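Local coordinates for iron-regulated outer membrane protein (PDB 4B7O) that probably imports iron, likely from siderophores, across the meningococcal outer membrane as a TonB-dependent transporter, at residues 357-368 with 380-391; 482-490 with 501-509. All blocks are in the same frame, centred on the assembly; numbering follows the deposited sequence.

Contact 1 (357-368 with 380-391)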
loop_
_atom_site.group_PDB
_atom_site.type_symbol
_atom_site.label_atom_id
_atom_site.label_comp_id
_atom_site.label_asym_id
_atom_site.label_seq_id
_atom_site.Cartn_x
_atom_site.Cartn_y
_atom_site.Cartn_z
ATOM N N THR A 357 1.525 11.968 18.050
ATOM C CA THR A 357 2.147 10.657 17.936
ATOM C C THR A 357 2.968 10.622 16.652
ATOM O O THR A 357 2.496 11.057 15.565
ATOM C CB THR A 357 1.116 9.522 17.973
ATOM O OG1 THR A 357 0.010 9.898 18.808
ATOM C CG2 THR A 357 1.766 8.223 18.525
ATOM N N ARG A 358 4.188 10.102 16.782
ATOM C CA ARG A 358 5.118 10.133 15.692
ATOM C C ARG A 358 5.743 8.780 15.426
ATOM O O ARG A 358 6.001 8.028 16.365
ATOM C CB ARG A 358 6.225 11.163 15.989
ATOM C CG ARG A 358 6.411 12.159 14.864
ATOM C CD ARG A 358 7.025 13.479 15.307
ATOM N NE ARG A 358 8.430 13.301 15.650
ATOM C CZ ARG A 358 8.930 13.577 16.854
ATOM N NH1 ARG A 358 8.122 14.045 17.797
ATOM N NH2 ARG A 358 10.221 13.395 17.127
ATOM N N ILE A 359 6.024 8.483 14.157
ATOM C CA ILE A 359 6.798 7.303 13.792
ATOM C C ILE A 359 7.850 7.740 12.814
ATOM O O ILE A 359 7.562 8.437 11.863
ATOM C CB ILE A 359 5.961 6.253 13.095
ATOM C CG1 ILE A 359 4.716 5.916 13.883
ATOM C CG2 ILE A 359 6.783 4.979 12.948
ATOM C CD1 ILE A 359 3.840 4.963 13.111
ATOM N N THR A 360 9.079 7.352 13.029
ATOM C CA THR A 360 10.159 7.948 12.284
ATOM C C THR A 360 10.854 6.772 11.661
ATOM O O THR A 360 11.163 5.819 12.346
ATOM C CB THR A 360 11.171 8.773 13.201
ATOM O OG1 THR A 360 10.569 9.969 13.707
ATOM C CG2 THR A 360 12.357 9.229 12.433
ATOM N N THR A 361 11.108 6.829 10.374
ATOM C CA THR A 361 11.743 5.739 9.731
ATOM C C THR A 361 12.901 6.270 9.019
ATOM O O THR A 361 12.743 7.227 8.255
ATOM C CB THR A 361 10.775 5.080 8.731
ATOM O OG1 THR A 361 9.704 4.516 9.489
ATOM C CG2 THR A 361 11.466 3.940 7.931
ATOM N N ARG A 362 14.068 5.660 9.240
ATOM C CA ARG A 362 15.220 6.008 8.367
ATOM C C ARG A 362 15.746 4.777 7.676
ATOM O O ARG A 362 15.754 3.677 8.247
ATOM C CB ARG A 362 16.390 6.624 9.126
ATOM C CG ARG A 362 15.973 7.719 10.068
ATOM C CD ARG A 362 16.757 7.634 11.364
ATOM N NE ARG A 362 17.078 8.979 11.773
ATOM C CZ ARG A 362 18.215 9.584 11.453
ATOM N NH1 ARG A 362 19.141 8.929 10.743
ATOM N NH2 ARG A 362 18.429 10.838 11.865
ATOM N N GLY A 363 16.190 4.968 6.450
ATOM C CA GLY A 363 16.605 3.843 5.652
ATOM C C GLY A 363 17.558 4.282 4.614
ATOM O O GLY A 363 17.583 5.461 4.241
ATOM N N MET A 364 18.384 3.342 4.201
ATOM C CA MET A 364 19.233 3.502 3.036
ATOM C C MET A 364 19.310 2.214 2.276
ATOM O O MET A 364 19.212 1.145 2.851
ATOM C CB MET A 364 20.622 3.996 3.393
ATOM C CG MET A 364 21.014 3.652 4.798
ATOM S SD MET A 364 22.700 4.195 5.129
ATOM C CE MET A 364 23.224 2.978 6.352
ATOM N N ASN A 365 19.483 2.344 0.975
ATOM C CA ASN A 365 19.603 1.190 0.100
ATOM C C ASN A 365 20.732 1.380 -0.841
ATOM O O ASN A 365 20.844 2.436 -1.480
ATOM C CB ASN A 365 18.343 1.019 -0.716
ATOM C CG ASN A 365 17.153 0.774 0.164
ATOM O OD1 ASN A 365 17.165 -0.162 0.936
ATOM N ND2 ASN A 365 16.147 1.663 0.099
ATOM N N PHE A 366 21.585 0.370 -0.916
ATOM C CA PHE A 366 22.601 0.388 -1.970
ATOM C C PHE A 366 22.463 -0.872 -2.820
ATOM O O PHE A 366 22.590 -1.984 -2.319
ATOM C CB PHE A 366 23.992 0.457 -1.383
ATOM C CG PHE A 366 24.237 1.667 -0.512
ATOM C CD1 PHE A 366 23.842 1.672 0.839
ATOM C CD2 PHE A 366 24.890 2.792 -1.022
ATOM C CE1 PHE A 366 24.063 2.777 1.657
ATOM C CE2 PHE A 366 25.131 3.895 -0.196
ATOM C CZ PHE A 366 24.711 3.889 1.138
ATOM N N ASN A 367 22.176 -0.681 -4.093
ATOM C CA ASN A 367 22.033 -1.798 -5.008
ATOM C C ASN A 367 23.082 -1.705 -6.110
ATOM O O ASN A 367 23.083 -0.743 -6.874
ATOM C CB ASN A 367 20.601 -1.797 -5.562
ATOM C CG ASN A 367 19.543 -1.672 -4.436
ATOM O OD1 ASN A 367 19.182 -2.666 -3.755
ATOM N ND2 ASN A 367 19.065 -0.435 -4.206
ATOM N N PHE A 368 23.988 -2.692 -6.157
ATOM C CA PHE A 368 25.018 -2.809 -7.210
ATOM C C PHE A 368 24.760 -3.885 -8.278
ATOM O O PHE A 368 24.333 -5.015 -7.953
ATOM C CB PHE A 368 26.347 -3.197 -6.584
ATOM C CG PHE A 368 26.825 -2.267 -5.532
ATOM C CD1 PHE A 368 27.624 -1.163 -5.872
ATOM C CD2 PHE A 368 26.521 -2.507 -4.178
ATOM C CE1 PHE A 368 28.111 -0.313 -4.878
ATOM C CE2 PHE A 368 27.000 -1.653 -3.176
ATOM C CZ PHE A 368 27.803 -0.560 -3.536
ATOM N N TYR A 380 24.075 -7.210 -6.187
ATOM C CA TYR A 380 24.281 -7.353 -4.752
ATOM C C TYR A 380 24.040 -5.974 -4.152
ATOM O O TYR A 380 24.206 -4.931 -4.819
ATOM C CB TYR A 380 25.707 -7.893 -4.457
ATOM C CG TYR A 380 26.744 -7.110 -5.253
ATOM C CD1 TYR A 380 26.866 -7.307 -6.604
ATOM C CD2 TYR A 380 27.555 -6.106 -4.654
ATOM C CE1 TYR A 380 27.777 -6.603 -7.373
ATOM C CE2 TYR A 380 28.469 -5.365 -5.425
ATOM C CZ TYR A 380 28.579 -5.633 -6.786
ATOM O OH TYR A 380 29.420 -4.925 -7.616
ATOM N N GLY A 381 23.636 -5.970 -2.898
ATOM C CA GLY A 381 23.459 -4.744 -2.208
ATOM C C GLY A 381 23.091 -4.926 -0.780
ATOM O O GLY A 381 23.125 -6.048 -0.240
ATOM N N ILE A 382 22.686 -3.817 -0.190
ATOM C CA ILE A 382 22.531 -3.678 1.283
ATOM C C ILE A 382 21.271 -2.887 1.593
ATOM O O ILE A 382 21.003 -1.893 0.946
ATOM C CB ILE A 382 23.713 -2.841 1.840
ATOM C CG1 ILE A 382 25.019 -3.585 1.641
ATOM C CG2 ILE A 382 23.572 -2.603 3.334
ATOM C CD1 ILE A 382 25.086 -4.779 2.582
ATOM N N ASN A 383 20.520 -3.338 2.591
ATOM C CA ASN A 383 19.294 -2.712 3.012
ATOM C C ASN A 383 19.416 -2.399 4.485
ATOM O O ASN A 383 19.720 -3.307 5.274
ATOM C CB ASN A 383 18.138 -3.694 2.861
ATOM C CG ASN A 383 17.987 -4.227 1.450
ATOM O OD1 ASN A 383 17.964 -5.446 1.263
ATOM N ND2 ASN A 383 17.884 -3.323 0.451
ATOM N N TYR A 384 19.197 -1.126 4.843
ATOM C CA TYR A 384 19.087 -0.726 6.249
ATOM C C TYR A 384 17.777 0.004 6.566
ATOM O O TYR A 384 17.446 1.018 5.953
ATOM C CB TYR A 384 20.257 0.224 6.586
ATOM C CG TYR A 384 20.217 0.716 8.008
ATOM C CD1 TYR A 384 20.619 -0.125 9.044
ATOM C CD2 TYR A 384 19.723 1.998 8.332
ATOM C CE1 TYR A 384 20.574 0.279 10.355
ATOM C CE2 TYR A 384 19.685 2.434 9.651
ATOM C CZ TYR A 384 20.119 1.548 10.649
ATOM O OH TYR A 384 20.102 1.866 11.967
ATOM N N ARG A 385 17.042 -0.431 7.554
ATOM C CA ARG A 385 15.890 0.377 7.947
ATOM C C ARG A 385 15.833 0.536 9.439
ATOM O O ARG A 385 15.867 -0.461 10.116
ATOM C CB ARG A 385 14.576 -0.279 7.522
ATOM C CG ARG A 385 13.433 0.696 7.642
ATOM C CD ARG A 385 12.136 0.171 7.101
ATOM N NE ARG A 385 11.787 -1.064 7.725
ATOM C CZ ARG A 385 10.926 -1.937 7.223
ATOM N NH1 ARG A 385 10.289 -1.700 6.065
ATOM N NH2 ARG A 385 10.706 -3.022 7.912
ATOM N N HIS A 386 15.703 1.770 9.932
ATOM C CA HIS A 386 15.456 2.039 11.366
ATOM C C HIS A 386 14.123 2.681 11.595
ATOM O O HIS A 386 13.798 3.755 11.002
ATOM C CB HIS A 386 16.577 2.934 11.960
ATOM C CG HIS A 386 16.531 3.049 13.472
ATOM N ND1 HIS A 386 15.791 3.993 14.107
ATOM C CD2 HIS A 386 17.128 2.277 14.472
ATOM C CE1 HIS A 386 15.919 3.830 15.435
ATOM N NE2 HIS A 386 16.727 2.775 15.655
ATOM N N GLN A 387 13.329 2.033 12.443
ATOM C CA GLN A 387 12.087 2.615 12.890
ATOM C C GLN A 387 12.030 3.020 14.336
ATOM O O GLN A 387 12.454 2.252 15.194
ATOM C CB GLN A 387 10.952 1.634 12.652
ATOM C CG GLN A 387 10.356 1.840 11.288
ATOM C CD GLN A 387 9.631 0.627 10.824
ATOM O OE1 GLN A 387 10.249 -0.412 10.564
ATOM N NE2 GLN A 387 8.318 0.739 10.723
ATOM N N GLU A 388 11.403 4.163 14.618
ATOM C CA GLU A 388 11.198 4.575 16.027
ATOM C C GLU A 388 9.835 5.176 16.220
ATOM O O GLU A 388 9.489 6.140 15.513
ATOM C CB GLU A 388 12.256 5.595 16.489
ATOM C CG GLU A 388 12.216 5.856 17.999
ATOM C CD GLU A 388 13.287 6.846 18.573
ATOM O OE1 GLU A 388 14.202 7.341 17.837
ATOM O OE2 GLU A 388 13.199 7.153 19.802
ATOM N N ILE A 389 9.069 4.610 17.157
ATOM C CA ILE A 389 7.752 5.092 17.506
ATOM C C ILE A 389 7.974 6.010 18.736
ATOM O O ILE A 389 8.635 5.604 19.663
ATOM C CB ILE A 389 6.861 3.909 17.910
ATOM C CG1 ILE A 389 6.443 3.059 16.718
ATOM C CG2 ILE A 389 5.615 4.351 18.567
ATOM C CD1 ILE A 389 5.397 1.969 16.992
ATOM N N LYS A 390 7.446 7.243 18.724
ATOM C CA LYS A 390 7.673 8.266 19.788
ATOM C C LYS A 390 6.372 8.877 20.131
ATOM O O LYS A 390 5.925 9.766 19.410
ATOM C CB LYS A 390 8.559 9.408 19.277
ATOM C CG LYS A 390 9.624 8.930 18.319
ATOM C CD LYS A 390 10.249 10.071 17.546
ATOM C CE LYS A 390 11.458 9.525 16.836
ATOM N NZ LYS A 390 12.321 10.614 16.347
ATOM N N PRO A 391 5.699 8.369 21.165
ATOM C CA PRO A 391 4.442 8.944 21.616
ATOM C C PRO A 391 4.680 10.246 22.432
ATOM O O PRO A 391 5.819 10.550 22.780
ATOM C CB PRO A 391 3.863 7.849 22.483
ATOM C CG PRO A 391 5.049 7.088 22.990
ATOM C CD PRO A 391 6.176 7.298 22.050
#
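Tyr380 lays one face of its ring on the flank of Phe368, whose CB sits 3.2 Å from Tyr380 CE2 and makes a CH-pi contact over the face. The two rings are nearly parallel, 11° apart, but slid past each other with centroids 5.2 Å apart, so they barely overlap. With chi1 at 48°, the Tyr380 ring is held between its own backbone N and carbonyl carbon, which swings it across toward Phe368; its hydroxyl bonds Ser370. On the same face, Met364 CG packs against Tyr384 CB at 3.9 Å.

At the far end of this face the contact turns polar. The extended Lys390 chain brings CD over one face of the Arg358 guanidinium, 3.4 Å from NH2, and carries NZ to a weak hydrogen bond with Thr360 OG1 at 3.2 Å. Lys390 NZ also lies only 3.6 Å from Arg358 NH2. Glu334 accompanies this positive pair, bonding Thr360 OG1 and forming a long, weak ion pair with Arg358. On the opposite face Asn383 ND2 donates to Asn365 OD1 over 3.3 Å; the amide planes stand 70° apart, and the donor lies above the carbonyl plane. Asn329 and Arg465 occupy the other ends of these amides, while Arg385 is salt-bridged to Asp444.

Behind these side chains, regular antiparallel pairing runs from Arg358 with Lys390 to Phe368 with Tyr380. Residues such as Thr361 and Asn365 touch Ser126 and Asn123 of the plug region, consistent with an inward-facing side. The face carrying Phe366, Phe368, Ile382 and Tyr384 then probably looks toward lipid, and Glu334 probably eases the mutual repulsion of Arg358 and Lys390.

Contact 2 (482-490 with 501-509); sequences SNLNPSFGV and SSSHNYASR
The Tyr506 ring receives Pro486 O at its edge, in the ring plane, while the proline ring rests against both the root and the ring of the same side chain: Pro486 CD is 3.5 Å from Tyr506 CB, and Pro486 CG reaches the ring atom Tyr506 CD2 at 3.6 Å. Two residues along each strand, the Phe488 ring meets His504 at a slant, its CE1 lying 3.6 Å from His504 CB. A chi1 of 75° sets this ring between the backbone N and carbonyl carbon of Phe488, from where CE1 comes over to the histidine. These four side chains share one face of the hairpin with Val490, whose CG2 leans on Ser502 OG.

Antiparallel backbone bonds join Phe488 with His504 and Val490 with Ser502 in both directions, and Gly489 and Ser503 between them bring their CA atoms within 3.8 Å. Pro486 has no N-H to offer, so its pairing with Tyr506 rests on a single bond, Tyr506 N to Pro486 O at 3.1 Å. Beyond it the strands splay, and a side chain takes over from the backbone: Asn485 ND2 donates to Ser508 OG over 3.1 Å, with an N-H...O angle of 151° and the hydroxyl 21° out of the amide plane. Asn485 OD1 is bonded to Arg536 NE, which fixes the amide from its other end.

On the other face Asn505 ND2 bonds Ala153 O and Ser487 OG bonds Ala156 N weakly, so this side of the barrel wall meets the plug. Laterally, strand 458-472 continues the pairing beyond 482-490, and strand 535-547 adjoins 501-509, its Arg538 touching both His504 and Tyr506.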
loop_
_atom_site.group_PDB
_atom_site.type_symbol
_atom_site.label_atom_id
_atom_site.label_comp_id
_atom_site.label_asym_id
_atom_site.label_seq_id
_atom_site.Cartn_x
_atom_site.Cartn_y
_atom_site.Cartn_z
ATOM N N SER A 482 18.020 -13.728 12.528
ATOM C CA SER A 482 18.415 -13.508 11.155
ATOM C C SER A 482 17.967 -14.735 10.411
ATOM O O SER A 482 17.657 -15.753 11.037
ATOM C CB SER A 482 19.914 -13.276 11.045
ATOM O OG SER A 482 20.606 -14.308 11.698
ATOM N N ASN A 483 17.866 -14.625 9.092
ATOM C CA ASN A 483 17.475 -15.752 8.259
ATOM C C ASN A 483 18.244 -15.625 6.937
ATOM O O ASN A 483 18.616 -14.518 6.521
ATOM C CB ASN A 483 15.973 -15.771 7.944
ATOM C CG ASN A 483 15.066 -15.765 9.158
ATOM O OD1 ASN A 483 15.121 -14.870 9.997
ATOM N ND2 ASN A 483 14.158 -16.744 9.223
ATOM N N LEU A 484 18.470 -16.760 6.268
ATOM C CA LEU A 484 18.971 -16.771 4.867
ATOM C C LEU A 484 17.790 -17.045 3.937
ATOM O O LEU A 484 17.038 -17.998 4.147
ATOM C CB LEU A 484 20.030 -17.882 4.687
ATOM C CG LEU A 484 21.517 -17.512 4.803
ATOM C CD1 LEU A 484 21.999 -16.500 3.771
ATOM C CD2 LEU A 484 21.852 -17.000 6.195
ATOM N N ASN A 485 17.627 -16.238 2.911
ATOM C CA ASN A 485 16.488 -16.437 2.041
ATOM C C ASN A 485 16.886 -16.642 0.600
ATOM O O ASN A 485 17.395 -15.709 -0.035
ATOM C CB ASN A 485 15.518 -15.284 2.156
ATOM C CG ASN A 485 15.027 -15.067 3.563
ATOM O OD1 ASN A 485 14.287 -15.886 4.171
ATOM N ND2 ASN A 485 15.379 -13.941 4.070
ATOM N N PRO A 486 16.687 -17.877 0.084
ATOM C CA PRO A 486 17.116 -18.252 -1.257
ATOM C C PRO A 486 16.010 -18.079 -2.241
ATOM O O PRO A 486 14.876 -18.377 -1.934
ATOM C CB PRO A 486 17.438 -19.741 -1.114
ATOM C CG PRO A 486 16.564 -20.231 -0.030
ATOM C CD PRO A 486 16.379 -19.072 0.904
ATOM N N SER A 487 16.319 -17.599 -3.422
ATOM C CA SER A 487 15.264 -17.501 -4.398
ATOM C C SER A 487 15.755 -17.843 -5.804
ATOM O O SER A 487 16.911 -17.528 -6.146
ATOM C CB SER A 487 14.682 -16.082 -4.370
ATOM O OG SER A 487 15.636 -15.151 -4.864
ATOM N N PHE A 488 14.870 -18.434 -6.618
ATOM C CA PHE A 488 15.154 -18.558 -8.066
ATOM C C PHE A 488 13.903 -18.502 -8.914
ATOM O O PHE A 488 12.818 -18.808 -8.467
ATOM C CB PHE A 488 16.071 -19.821 -8.367
ATOM C CG PHE A 488 15.353 -21.180 -8.296
ATOM C CD1 PHE A 488 14.536 -21.521 -7.241
ATOM C CD2 PHE A 488 15.523 -22.122 -9.320
ATOM C CE1 PHE A 488 13.871 -22.750 -7.201
ATOM C CE2 PHE A 488 14.875 -23.352 -9.302
ATOM C CZ PHE A 488 14.057 -23.676 -8.232
ATOM N N GLY A 489 14.047 -18.074 -10.138
ATOM C CA GLY A 489 12.943 -18.087 -11.061
ATOM C C GLY A 489 13.455 -18.167 -12.483
ATOM O O GLY A 489 14.646 -17.940 -12.748
ATOM N N VAL A 490 12.587 -18.544 -13.413
ATOM C CA VAL A 490 13.009 -18.549 -14.806
ATOM C C VAL A 490 12.041 -17.760 -15.657
ATOM O O VAL A 490 10.870 -17.729 -15.374
ATOM C CB VAL A 490 13.224 -19.976 -15.349
ATOM C CG1 VAL A 490 14.080 -20.808 -14.392
ATOM C CG2 VAL A 490 11.881 -20.691 -15.573
ATOM N N SER A 501 6.662 -18.263 -17.199
ATOM C CA SER A 501 7.494 -17.936 -16.012
ATOM C C SER A 501 7.249 -18.765 -14.784
ATOM O O SER A 501 6.195 -19.323 -14.631
ATOM C CB SER A 501 7.377 -16.479 -15.624
ATOM O OG SER A 501 6.056 -16.159 -15.190
ATOM N N SER A 502 8.234 -18.864 -13.910
ATOM C CA SER A 502 7.968 -19.437 -12.615
ATOM C C SER A 502 8.964 -18.922 -11.631
ATOM O O SER A 502 9.962 -18.402 -12.013
ATOM C CB SER A 502 7.951 -20.962 -12.645
ATOM O OG SER A 502 9.083 -21.431 -13.330
ATOM N N SER A 503 8.656 -19.038 -10.362
ATOM C CA SER A 503 9.552 -18.610 -9.330
ATOM C C SER A 503 9.268 -19.398 -8.096
ATOM O O SER A 503 8.161 -19.861 -7.887
ATOM C CB SER A 503 9.434 -17.095 -9.031
ATOM O OG SER A 503 8.217 -16.559 -9.522
ATOM N N HIS A 504 10.295 -19.552 -7.290
ATOM C CA HIS A 504 10.177 -20.158 -5.970
ATOM C C HIS A 504 11.102 -19.288 -5.117
ATOM O O HIS A 504 12.338 -19.341 -5.292
ATOM C CB HIS A 504 10.686 -21.580 -6.063
ATOM C CG HIS A 504 10.426 -22.424 -4.848
ATOM N ND1 HIS A 504 9.201 -22.809 -4.499
ATOM C CD2 HIS A 504 11.293 -22.998 -3.931
ATOM C CE1 HIS A 504 9.259 -23.574 -3.400
ATOM N NE2 HIS A 504 10.537 -23.689 -3.048
ATOM N N ASN A 505 10.497 -18.445 -4.269
ATOM C CA ASN A 505 11.182 -17.404 -3.455
ATOM C C ASN A 505 10.916 -17.598 -1.962
ATOM O O ASN A 505 9.774 -17.831 -1.553
ATOM C CB ASN A 505 10.677 -16.032 -3.877
ATOM C CG ASN A 505 10.915 -15.772 -5.359
ATOM O OD1 ASN A 505 11.659 -16.533 -6.024
ATOM N ND2 ASN A 505 10.324 -14.696 -5.890
ATOM N N TYR A 506 11.964 -17.582 -1.164
ATOM C CA TYR A 506 11.848 -17.358 0.244
ATOM C C TYR A 506 12.031 -15.876 0.543
ATOM O O TYR A 506 12.816 -15.143 -0.150
ATOM C CB TYR A 506 12.965 -18.118 0.975
ATOM C CG TYR A 506 12.628 -19.565 1.155
ATOM C CD1 TYR A 506 11.868 -19.969 2.227
ATOM C CD2 TYR A 506 13.011 -20.526 0.196
ATOM C CE1 TYR A 506 11.512 -21.297 2.391
ATOM C CE2 TYR A 506 12.676 -21.849 0.357
ATOM C CZ TYR A 506 11.947 -22.233 1.447
ATOM O OH TYR A 506 11.612 -23.551 1.605
ATOM N N ALA A 507 11.298 -15.418 1.563
ATOM C CA ALA A 507 11.510 -14.045 2.128
ATOM C C ALA A 507 11.042 -13.996 3.558
ATOM O O ALA A 507 10.150 -14.783 3.985
ATOM C CB ALA A 507 10.826 -12.945 1.257
ATOM N N SER A 508 11.657 -13.103 4.334
ATOM C CA SER A 508 11.233 -12.967 5.743
ATOM C C SER A 508 10.801 -11.553 6.072
ATOM O O SER A 508 11.284 -10.593 5.485
ATOM C CB SER A 508 12.300 -13.436 6.732
ATOM O OG SER A 508 13.552 -12.923 6.311
ATOM N N ARG A 509 9.893 -11.448 7.019
ATOM C CA ARG A 509 9.464 -10.176 7.548
ATOM C C ARG A 509 9.558 -10.210 9.074
ATOM O O ARG A 509 9.015 -11.110 9.701
ATOM C CB ARG A 509 8.038 -9.961 7.151
ATOM C CG ARG A 509 7.641 -8.512 7.030
ATOM C CD ARG A 509 6.371 -8.459 6.203
ATOM N NE ARG A 509 5.632 -7.238 6.404
ATOM C CZ ARG A 509 5.845 -6.148 5.711
ATOM N NH1 ARG A 509 6.754 -6.149 4.757
ATOM N NH2 ARG A 509 5.117 -5.068 5.954
#

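Overall arrangement
From the N terminus the chain first forms the plug region and then enters the barrel. Contact 1 closes the hairpin of strands 355-373 and 376-391; after a long excursion containing helix 423-434, strands 441-455 and 458-472 follow, and contact 2 closes the next hairpin but one, 478-493 with 498-509. The two are in series, neither nested nor crossed, with centres 22 Å apart. The intervening strands carry the antiparallel pairing from one to the other, and Arg465 bridges them, bonding Asn383 through its side chain and Asn485 through its backbone. Both hairpins also reach the plug region, where Asp127 makes a long, weak ion pair with Arg385 and touches Arg509.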